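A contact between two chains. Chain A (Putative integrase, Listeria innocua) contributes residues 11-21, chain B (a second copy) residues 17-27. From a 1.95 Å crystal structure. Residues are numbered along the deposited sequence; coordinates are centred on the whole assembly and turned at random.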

# COMPACT_ATOMS: atom_id res chain seq x y z
N HIS A 11 -8.82 6.75 8.66
CA HIS A 11 -8.45 8.07 8.17
C HIS A 11 -6.94 8.26 8.28
O HIS A 11 -6.32 8.88 7.41
CB HIS A 11 -9.19 9.16 8.93
CG HIS A 11 -10.66 9.20 8.66
ND1 HIS A 11 -11.58 9.51 9.64
CD2 HIS A 11 -11.36 8.96 7.53
CE1 HIS A 11 -12.80 9.46 9.11
NE2 HIS A 11 -12.69 9.13 7.84
N ALA A 12 -6.36 7.73 9.35
CA ALA A 12 -4.91 7.72 9.49
C ALA A 12 -4.31 6.80 8.44
O ALA A 12 -3.27 7.10 7.86
CB ALA A 12 -4.51 7.28 10.89
N LYS A 13 -4.99 5.68 8.18
CA LYS A 13 -4.57 4.78 7.12
C LYS A 13 -4.75 5.44 5.76
O LYS A 13 -4.03 5.13 4.81
CB LYS A 13 -5.36 3.46 7.18
CG LYS A 13 -4.91 2.52 8.30
CD LYS A 13 -5.75 1.24 8.35
CE LYS A 13 -5.69 0.46 7.05
NZ LYS A 13 -6.34 -0.88 7.17
N LYS A 14 -5.72 6.34 5.67
CA LYS A 14 -5.98 7.06 4.42
C LYS A 14 -4.98 8.19 4.23
O LYS A 14 -4.49 8.41 3.12
CB LYS A 14 -7.41 7.61 4.40
CG LYS A 14 -7.89 7.98 3.00
CD LYS A 14 -9.25 8.68 3.03
CE LYS A 14 -9.73 9.00 1.62
NZ LYS A 14 -11.05 8.38 1.32
N LYS A 15 -4.69 8.92 5.31
CA LYS A 15 -3.74 10.03 5.26
C LYS A 15 -2.38 9.55 4.78
O LYS A 15 -1.85 10.06 3.79
CB LYS A 15 -3.59 10.69 6.63
CG LYS A 15 -2.45 11.71 6.69
CD LYS A 15 -2.24 12.25 8.09
CE LYS A 15 -0.95 13.07 8.16
NZ LYS A 15 0.27 12.22 8.14
N ARG A 16 -1.82 8.60 5.51
CA ARG A 16 -0.50 8.04 5.21
C ARG A 16 -0.40 7.71 3.74
O ARG A 16 0.57 8.07 3.07
CB ARG A 16 -0.25 6.79 6.05
CG ARG A 16 -0.34 7.01 7.56
CD ARG A 16 1.01 7.36 8.15
NE ARG A 16 1.94 6.24 8.06
CZ ARG A 16 3.25 6.34 8.21
NH1 ARG A 16 3.81 7.52 8.45
NH2 ARG A 16 4.01 5.27 8.10
N LEU A 17 -1.43 7.04 3.23
CA LEU A 17 -1.51 6.68 1.83
C LEU A 17 -1.50 7.92 0.94
O LEU A 17 -0.87 7.92 -0.12
CB LEU A 17 -2.77 5.86 1.57
CG LEU A 17 -2.98 5.33 0.15
CD1 LEU A 17 -1.82 4.45 -0.27
CD2 LEU A 17 -4.30 4.57 0.07
N PHE A 18 -2.18 8.97 1.36
CA PHE A 18 -2.25 10.19 0.56
C PHE A 18 -0.90 10.89 0.53
O PHE A 18 -0.57 11.56 -0.45
CB PHE A 18 -3.32 11.14 1.09
CG PHE A 18 -3.68 12.23 0.11
CD1 PHE A 18 -4.67 12.03 -0.84
CD2 PHE A 18 -3.01 13.44 0.12
CE1 PHE A 18 -4.99 13.02 -1.75
CE2 PHE A 18 -3.33 14.43 -0.79
CZ PHE A 18 -4.32 14.22 -1.72
N ASP A 19 -0.13 10.73 1.60
CA ASP A 19 1.18 11.36 1.68
C ASP A 19 2.12 10.84 0.60
O ASP A 19 3.14 11.47 0.29
CB ASP A 19 1.80 11.13 3.06
CG ASP A 19 0.87 11.52 4.20
OD1 ASP A 19 -0.08 12.28 3.94
OD2 ASP A 19 1.10 11.08 5.34
N LEU A 20 1.79 9.69 0.03
CA LEU A 20 2.58 9.10 -1.04
C LEU A 20 2.23 9.75 -2.38
O LEU A 20 3.08 9.84 -3.27
CB LEU A 20 2.37 7.59 -1.11
CG LEU A 20 2.77 6.80 0.14
CD1 LEU A 20 2.51 5.32 -0.06
CD2 LEU A 20 4.23 7.05 0.51
N TYR A 21 0.99 10.19 -2.52
CA TYR A 21 0.57 10.92 -3.72
C TYR A 21 1.26 12.28 -3.77
O TYR A 21 1.75 12.69 -4.83
CB TYR A 21 -0.95 11.11 -3.76
CG TYR A 21 -1.75 9.84 -3.98
CD1 TYR A 21 -2.01 9.37 -5.26
CD2 TYR A 21 -2.28 9.14 -2.91
CE1 TYR A 21 -2.76 8.22 -5.46
CE2 TYR A 21 -3.03 8.00 -3.10
CZ TYR A 21 -3.26 7.54 -4.37
OH TYR A 21 -4.01 6.40 -4.56
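Chain B (17-27) LFDLYINGSYE

How does chain B approach chain A? Residues 11-21 of chain A are helical throughout; in chain B the helix runs through B:Ile22, and the rest is loop or turn. The two helices cross at 118°, with axes 9.4 Å apart at closest approach. The backbones come nearest where B:Ile22 CA lies 4.9 Å from A:Lys13 CA.

What does the last stretch of the chain B helix bring to the contact? B:Phe18 meets A:Leu20 at its ring edge, CE1 lying 4.0 Å from A:Leu20 CD1. One turn on, B:Tyr21 (chi1 t, chi2 89°) fits as a knob among A:Arg16, A:Leu17, A:Asp19 and A:Leu20. Its OH donates a very short hydrogen bond to A:Arg16 O, 2.3 Å, while A:Leu20 CD1 packs 3.7 Å from its CE2. The A:Arg16 guanidinium lies flat over the tyrosine ring, centres 4.1 Å apart and planes at 25°, so the cation faces the aromatic electrons. A:Arg16 NE also reaches back to B:Tyr21 O, donating a 2.8 Å hydrogen bond. Water 1 bridges the chains, donating to B:Tyr21 OH and A:Asp19 OD2.

What does B:Ile22 rest on? Its CG2 is 3.4 Å from A:Lys13 CB, and its CD1 is 4.2 Å from A:Leu17 CD1. Its carbonyl O takes a CA-H...O contact from A:Lys13 CA at 3.5 Å.

How does the chain continue past the helix? B:Asn23 OD1 approaches A:Lys13 CD at 3.9 Å. B:Gly24, with positive phi, closes a Schellman motif; a CB there would jam against the preceding carbonyl O. The loop then brings B:Glu27, at the N-cap position before another helix, to A:Arg16: its OE1 forms a salt bridge with A:Arg16 NH1 at 3.4 Å, with a weak hydrogen bond.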

# COMPACT_ATOMS: atom_id res chain seq x y z
N LEU B 17 4.57 -4.24 2.15
CA LEU B 17 5.37 -3.07 2.48
C LEU B 17 4.49 -1.82 2.49
O LEU B 17 4.72 -0.90 3.27
CB LEU B 17 6.52 -2.91 1.48
CG LEU B 17 7.57 -1.84 1.79
CD1 LEU B 17 8.12 -2.01 3.20
CD2 LEU B 17 8.70 -1.91 0.78
N PHE B 18 3.49 -1.80 1.62
CA PHE B 18 2.49 -0.74 1.62
C PHE B 18 1.58 -0.87 2.84
O PHE B 18 1.19 0.14 3.43
CB PHE B 18 1.66 -0.78 0.34
CG PHE B 18 2.30 -0.11 -0.84
CD1 PHE B 18 2.72 1.21 -0.76
CD2 PHE B 18 2.47 -0.79 -2.03
CE1 PHE B 18 3.31 1.83 -1.84
CE2 PHE B 18 3.06 -0.17 -3.12
CZ PHE B 18 3.48 1.14 -3.02
N ASP B 19 1.24 -2.10 3.19
CA ASP B 19 0.37 -2.37 4.33
C ASP B 19 0.98 -1.81 5.61
O ASP B 19 0.31 -1.12 6.38
CB ASP B 19 0.13 -3.88 4.48
CG ASP B 19 -1.03 -4.21 5.40
OD1 ASP B 19 -1.49 -3.31 6.14
OD2 ASP B 19 -1.49 -5.37 5.38
N LEU B 20 2.26 -2.12 5.83
CA LEU B 20 2.98 -1.67 7.01
C LEU B 20 2.96 -0.15 7.16
O LEU B 20 2.60 0.37 8.21
CB LEU B 20 4.43 -2.15 6.96
CG LEU B 20 4.64 -3.65 7.15
CD1 LEU B 20 6.03 -4.05 6.70
CD2 LEU B 20 4.41 -4.04 8.60
N TYR B 21 3.37 0.54 6.10
CA TYR B 21 3.44 1.99 6.10
C TYR B 21 2.08 2.61 6.41
O TYR B 21 1.98 3.55 7.19
CB TYR B 21 3.95 2.49 4.76
CG TYR B 21 3.65 3.95 4.50
CD1 TYR B 21 4.52 4.94 4.91
CD2 TYR B 21 2.48 4.33 3.86
CE1 TYR B 21 4.24 6.27 4.69
CE2 TYR B 21 2.19 5.65 3.63
CZ TYR B 21 3.07 6.62 4.04
OH TYR B 21 2.78 7.94 3.81
N ILE B 22 1.04 2.07 5.78
CA ILE B 22 -0.32 2.56 5.98
C ILE B 22 -0.72 2.45 7.45
O ILE B 22 -1.47 3.28 7.96
CB ILE B 22 -1.33 1.79 5.10
CG1 ILE B 22 -1.22 2.27 3.65
CG2 ILE B 22 -2.75 1.98 5.61
CD1 ILE B 22 -1.96 1.40 2.65
N ASN B 23 -0.21 1.42 8.12
CA ASN B 23 -0.48 1.21 9.54
C ASN B 23 0.54 1.90 10.44
O ASN B 23 0.48 1.79 11.66
CB ASN B 23 -0.53 -0.28 9.85
CG ASN B 23 -1.71 -0.97 9.20
OD1 ASN B 23 -2.82 -0.97 9.74
ND2 ASN B 23 -1.48 -1.57 8.04
N GLY B 24 1.48 2.62 9.82
CA GLY B 24 2.40 3.47 10.56
C GLY B 24 3.66 2.78 11.06
O GLY B 24 4.45 3.39 11.78
N SER B 25 3.86 1.52 10.69
CA SER B 25 5.05 0.79 11.10
C SER B 25 6.29 1.33 10.39
O SER B 25 7.40 1.28 10.93
CB SER B 25 4.90 -0.70 10.82
OG SER B 25 4.03 -1.31 11.76
N TYR B 26 6.10 1.84 9.18
CA TYR B 26 7.18 2.42 8.40
C TYR B 26 6.83 3.83 7.93
O TYR B 26 5.70 4.08 7.52
CB TYR B 26 7.51 1.54 7.19
CG TYR B 26 8.69 0.62 7.42
CD1 TYR B 26 9.96 1.13 7.67
CD2 TYR B 26 8.54 -0.76 7.37
CE1 TYR B 26 11.04 0.30 7.88
CE2 TYR B 26 9.62 -1.60 7.57
CZ TYR B 26 10.86 -1.07 7.83
OH TYR B 26 11.93 -1.91 8.03
N GLU B 27 7.81 4.73 7.97
CA GLU B 27 7.60 6.12 7.59
C GLU B 27 7.73 6.31 6.08
O GLU B 27 8.04 5.36 5.36
CB GLU B 27 8.61 7.02 8.31
CG GLU B 27 8.58 6.90 9.83
CD GLU B 27 7.42 7.64 10.47
OE1 GLU B 27 6.78 8.47 9.79
OE2 GLU B 27 7.15 7.40 11.67
O HOH W 1 2.97 9.56 6.25